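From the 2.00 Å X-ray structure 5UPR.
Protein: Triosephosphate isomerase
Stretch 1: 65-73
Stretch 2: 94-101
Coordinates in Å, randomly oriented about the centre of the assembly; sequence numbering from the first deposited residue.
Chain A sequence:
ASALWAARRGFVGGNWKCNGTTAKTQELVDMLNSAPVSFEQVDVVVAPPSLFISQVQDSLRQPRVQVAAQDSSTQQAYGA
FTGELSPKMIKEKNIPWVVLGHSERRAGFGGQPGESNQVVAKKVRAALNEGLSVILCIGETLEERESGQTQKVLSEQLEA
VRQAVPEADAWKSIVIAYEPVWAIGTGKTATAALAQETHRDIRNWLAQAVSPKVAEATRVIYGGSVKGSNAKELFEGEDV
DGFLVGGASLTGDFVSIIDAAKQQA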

ATOM      1  N   VAL A  65     -12.831  -6.021  19.053  1.00 82.44           N
ATOM      2  CA  VAL A  65     -11.993  -6.205  17.837  1.00 77.89           C
ATOM      3  C   VAL A  65     -11.756  -4.868  17.142  1.00 76.38           C
ATOM      4  O   VAL A  65     -12.689  -4.147  16.856  1.00 77.29           O
ATOM      5  N   GLN A  66     -10.503  -4.544  16.899  1.00 74.96           N
ATOM      6  CA  GLN A  66     -10.108  -3.326  16.233  1.00 74.74           C
ATOM      7  C   GLN A  66      -9.470  -3.679  14.903  1.00 71.39           C
ATOM      8  O   GLN A  66      -9.030  -4.794  14.687  1.00 68.35           O
ATOM      9  N   VAL A  67      -9.400  -2.687  14.020  1.00 24.20           N
ATOM     10  CA  VAL A  67      -8.855  -2.914  12.666  1.00 24.18           C
ATOM     11  C   VAL A  67      -7.480  -2.274  12.540  1.00 22.70           C
ATOM     12  O   VAL A  67      -7.168  -1.300  13.227  1.00 23.63           O
ATOM     13  N   ALA A  68      -6.667  -2.834  11.663  1.00 22.04           N
ATOM     14  CA  ALA A  68      -5.326  -2.345  11.339  1.00 21.44           C
ATOM     15  C   ALA A  68      -5.063  -2.283   9.844  1.00 21.83           C
ATOM     16  O   ALA A  68      -5.580  -3.118   9.107  1.00 22.29           O
ATOM     17  N   ALA A  69      -4.188  -1.376   9.414  1.00 19.85           N
ATOM     18  CA  ALA A  69      -3.606  -1.510   8.102  1.00 19.25           C
ATOM     19  C   ALA A  69      -2.346  -2.356   8.209  1.00 18.67           C
ATOM     20  O   ALA A  69      -1.702  -2.392   9.260  1.00 18.56           O
ATOM     21  N   GLN A  70      -1.941  -2.975   7.086  1.00 18.44           N
ATOM     22  CA  GLN A  70      -0.738  -3.837   7.006  1.00 18.10           C
ATOM     23  C   GLN A  70       0.587  -3.092   6.777  1.00 20.37           C
ATOM     24  O   GLN A  70       1.650  -3.767   6.725  1.00 20.16           O
ATOM     25  N   ASP A  71       0.527  -1.751   6.612  1.00 21.21           N
ATOM     26  CA  ASP A  71       1.716  -0.919   6.363  1.00 21.55           C
ATOM     27  C   ASP A  71       1.228   0.498   6.514  1.00 22.12           C
ATOM     28  O   ASP A  71       0.011   0.754   6.550  1.00 22.21           O
ATOM     29  N   SER A  72       2.190   1.411   6.647  1.00 21.12           N
ATOM     30  CA  SER A  72       1.911   2.847   6.774  1.00 21.10           C
ATOM     31  C   SER A  72       3.120   3.616   6.218  1.00 20.17           C
ATOM     32  O   SER A  72       4.237   3.152   6.403  1.00 20.67           O
ATOM     33  N   SER A  73       2.910   4.714   5.484  1.00 19.30           N
ATOM     34  CA  SER A  73       3.984   5.352   4.747  1.00 18.53           C
ATOM     35  C   SER A  73       5.057   6.032   5.669  1.00 19.70           C
ATOM     36  O   SER A  73       4.777   6.474   6.812  1.00 18.74           O
ATOM     37  N   ASN A  94     -10.236   6.646  11.101  1.00 28.08           N
ATOM     38  CA  ASN A  94     -10.558   5.876  12.325  1.00 30.00           C
ATOM     39  C   ASN A  94     -10.022   4.449  12.394  1.00 28.04           C
ATOM     40  O   ASN A  94     -10.609   3.587  12.994  1.00 28.29           O
ATOM     41  N   ILE A  95      -8.883   4.220  11.778  1.00 25.38           N
ATOM     42  CA  ILE A  95      -8.165   2.973  11.867  1.00 24.43           C
ATOM     43  C   ILE A  95      -7.149   3.145  12.998  1.00 24.16           C
ATOM     44  O   ILE A  95      -6.253   3.982  12.868  1.00 22.75           O
ATOM     45  N   PRO A  96      -7.275   2.347  14.108  1.00 25.18           N
ATOM     46  CA  PRO A  96      -6.386   2.659  15.255  1.00 24.92           C
ATOM     47  C   PRO A  96      -5.009   2.006  15.229  1.00 24.33           C
ATOM     48  O   PRO A  96      -4.142   2.500  15.947  1.00 24.06           O
ATOM     49  N   TRP A  97      -4.779   0.984  14.382  1.00 23.78           N
ATOM     50  CA  TRP A  97      -3.554   0.221  14.398  1.00 23.38           C
ATOM     51  C   TRP A  97      -2.914   0.126  13.029  1.00 23.59           C
ATOM     52  O   TRP A  97      -3.602   0.114  12.014  1.00 23.23           O
ATOM     53  N   VAL A  98      -1.593  -0.024  13.032  1.00 22.40           N
ATOM     54  CA  VAL A  98      -0.839  -0.402  11.856  1.00 21.82           C
ATOM     55  C   VAL A  98       0.210  -1.487  12.185  1.00 20.41           C
ATOM     56  O   VAL A  98       0.780  -1.468  13.281  1.00 20.02           O
ATOM     57  N   VAL A  99       0.461  -2.362  11.208  1.00 18.64           N
ATOM     58  CA  VAL A  99       1.569  -3.307  11.242  1.00 18.09           C
ATOM     59  C   VAL A  99       2.740  -2.706  10.509  1.00 18.20           C
ATOM     60  O   VAL A  99       2.583  -2.248   9.350  1.00 17.14           O
ATOM     61  N   LEU A 100       3.921  -2.661  11.160  1.00 18.14           N
ATOM     62  CA  LEU A 100       5.123  -2.084  10.518  1.00 18.33           C
ATOM     63  C   LEU A 100       6.305  -2.997  10.645  1.00 17.78           C
ATOM     64  O   LEU A 100       6.481  -3.686  11.687  1.00 18.10           O
ATOM     65  N   GLY A 101       7.142  -2.998   9.633  1.00 16.73           N
ATOM     66  CA  GLY A 101       8.306  -3.842   9.587  1.00 17.70           C
ATOM     67  C   GLY A 101       8.180  -5.346   9.493  1.00 18.33           C
ATOM     68  O   GLY A 101       9.105  -6.065   9.840  1.00 19.70           O
TER

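Neighbouring parallel strands in triosephosphate isomerase illustrate a general principle of barrel architecture: a short backbone ladder sets the register, and apolar side chains, from Ala to Leu and Trp, extended by one polar contact at the N-terminal end and a water at the other, pack around it. Strands 65-69 and 97-100 run at 39° to each other, and the ladder rests on Ala-69, whose N donates to Trp-97 O (3.1 Å) and whose O accepts from Val-99 N (2.9 Å).

Side chains alternate between the two faces of the sheet. Ala-68 and Trp-97 share one face, where Ala-68 CB meets Trp-97 CB at 3.6 Å, where the two CA atoms are 4.4 Å apart. On the other face, Ala-69 CB lies 4.2 Å from CG1 of Val-98, an m rotamer, and the same CG1 reaches Ser-72 CB at 4.0 Å.

Before the ladder, Gln-66 points toward the second stretch. With chi1 m and chi2 t, it brings OE1 to the edge of the indole, where Trp-97 NE1 donates to Gln-66 OE1 at 3.0 Å and 161°; Trp-97 itself is m, with chi2 at 88°. The high B-factors of Gln-66 advise some caution about this end. Val-67, also m, points sideways, its CG2 touching Pro-96 CD (4.1 Å) and Ile-95 CG2 (4.2 Å).

Beyond the ladder, Ser-72, a t rotamer, points toward the partner, and its CB packs 3.8 Å from Leu-100 CD2. Leu-100 starts sideways, but its m,t conformation brings its end nearer. The apolar cover has a cost: Ser-72 N is buried without a polar partner. Asp-71 points away at CB, yet its t rotamer carries the carboxylate back, and one water lies between the stretches, its O 2.8 Å from Asp-71 OD1 and accepting from Gly-101 N at 3.1 Å.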

ATOM      1  CB  VAL A  65     -12.577  -7.210  16.831  1.00 75.45           C
ATOM      2  CG1 VAL A  65     -11.608  -7.431  15.683  1.00 71.50           C
ATOM      3  CG2 VAL A  65     -12.882  -8.540  17.545  1.00 78.01           C
ATOM      4  CB  GLN A  66      -9.147  -2.570  17.131  1.00 77.45           C
ATOM      5  CG  GLN A  66      -9.752  -2.072  18.440  1.00 82.08           C
ATOM      6  CD  GLN A  66      -8.867  -1.077  19.113  1.00 85.98           C
ATOM      7  OE1 GLN A  66      -7.832  -1.422  19.612  1.00 86.67           O
ATOM      8  NE2 GLN A  66      -9.249   0.189  19.063  1.00 88.89           N
ATOM      9  CB  VAL A  67      -9.780  -2.459  11.552  1.00 26.37           C
ATOM     10  CG1 VAL A  67     -11.159  -3.043  11.763  1.00 28.72           C
ATOM     11  CG2 VAL A  67      -9.924  -0.942  11.558  1.00 28.77           C
ATOM     12  CB  ALA A  68      -4.274  -3.247  11.942  1.00 20.85           C
ATOM     13  CB  ALA A  69      -3.277  -0.100   7.518  1.00 19.37           C
ATOM     14  CB  GLN A  70      -0.942  -4.876   5.881  1.00 18.04           C
ATOM     15  CG  GLN A  70      -2.028  -5.913   6.166  1.00 17.76           C
ATOM     16  CD  GLN A  70      -2.252  -6.898   5.002  1.00 19.12           C
ATOM     17  OE1 GLN A  70      -1.358  -7.054   4.108  1.00 18.57           O
ATOM     18  NE2 GLN A  70      -3.414  -7.589   5.014  1.00 17.69           N
ATOM     19  CB  ASP A  71       2.239  -1.131   4.944  1.00 22.50           C
ATOM     20  CG  ASP A  71       3.574  -0.419   4.634  1.00 21.09           C
ATOM     21  OD1 ASP A  71       4.402  -0.131   5.522  1.00 20.26           O
ATOM     22  OD2 ASP A  71       3.757  -0.102   3.425  1.00 20.97           O
ATOM     23  CB  SER A  72       1.773   3.070   8.284  1.00 22.46           C
ATOM     24  OG  SER A  72       1.294   4.300   8.481  1.00 26.22           O
ATOM     25  CB  SER A  73       3.383   6.385   3.808  1.00 19.19           C
ATOM     26  OG  SER A  73       4.369   6.903   2.935  1.00 19.32           O
ATOM     27  CB  ASN A  94     -12.062   5.858  12.614  1.00 33.34           C
ATOM     28  CG  ASN A  94     -12.688   7.214  12.492  1.00 37.89           C
ATOM     29  OD1 ASN A  94     -12.413   8.137  13.263  1.00 41.39           O
ATOM     30  ND2 ASN A  94     -13.611   7.336  11.523  1.00 42.67           N
ATOM     31  CB  ILE A  95      -7.480   2.668  10.527  1.00 23.02           C
ATOM     32  CG1 ILE A  95      -8.528   2.516   9.415  1.00 23.43           C
ATOM     33  CG2 ILE A  95      -6.603   1.409  10.664  1.00 22.74           C
ATOM     34  CD1 ILE A  95      -7.972   2.622   8.004  1.00 23.05           C
ATOM     35  CB  PRO A  96      -7.178   2.191  16.475  1.00 26.73           C
ATOM     36  CG  PRO A  96      -8.197   1.220  15.933  1.00 26.54           C
ATOM     37  CD  PRO A  96      -8.403   1.473  14.480  1.00 25.42           C
ATOM     38  CB  TRP A  97      -3.780  -1.225  14.896  1.00 23.18           C
ATOM     39  CG  TRP A  97      -4.053  -1.314  16.341  1.00 23.92           C
ATOM     40  CD1 TRP A  97      -5.260  -1.223  16.915  1.00 24.69           C
ATOM     41  CD2 TRP A  97      -3.123  -1.547  17.406  1.00 24.55           C
ATOM     42  NE1 TRP A  97      -5.165  -1.355  18.262  1.00 25.21           N
ATOM     43  CE2 TRP A  97      -3.861  -1.514  18.611  1.00 25.30           C
ATOM     44  CE3 TRP A  97      -1.740  -1.729  17.466  1.00 25.04           C
ATOM     45  CZ2 TRP A  97      -3.285  -1.673  19.859  1.00 25.72           C
ATOM     46  CZ3 TRP A  97      -1.135  -1.877  18.724  1.00 24.63           C
ATOM     47  CH2 TRP A  97      -1.910  -1.864  19.886  1.00 26.10           C
ATOM     48  CB  VAL A  98      -0.104   0.782  11.217  1.00 22.76           C
ATOM     49  CG1 VAL A  98      -1.154   1.705  10.623  1.00 25.95           C
ATOM     50  CG2 VAL A  98       0.828   1.529  12.168  1.00 23.01           C
ATOM     51  CB  VAL A  99       1.173  -4.629  10.563  1.00 18.16           C
ATOM     52  CG1 VAL A  99       2.331  -5.632  10.594  1.00 18.36           C
ATOM     53  CG2 VAL A  99      -0.139  -5.230  11.210  1.00 18.65           C
ATOM     54  CB  LEU A 100       5.423  -0.736  11.177  1.00 19.19           C
ATOM     55  CG  LEU A 100       4.473   0.402  10.760  1.00 20.37           C
ATOM     56  CD1 LEU A 100       4.834   1.721  11.437  1.00 20.66           C
ATOM     57  CD2 LEU A 100       4.524   0.599   9.252  1.00 20.37           C
TER
HETATM   58  O   HOH W   1       6.029  -1.830   7.014  1.00 16.78           O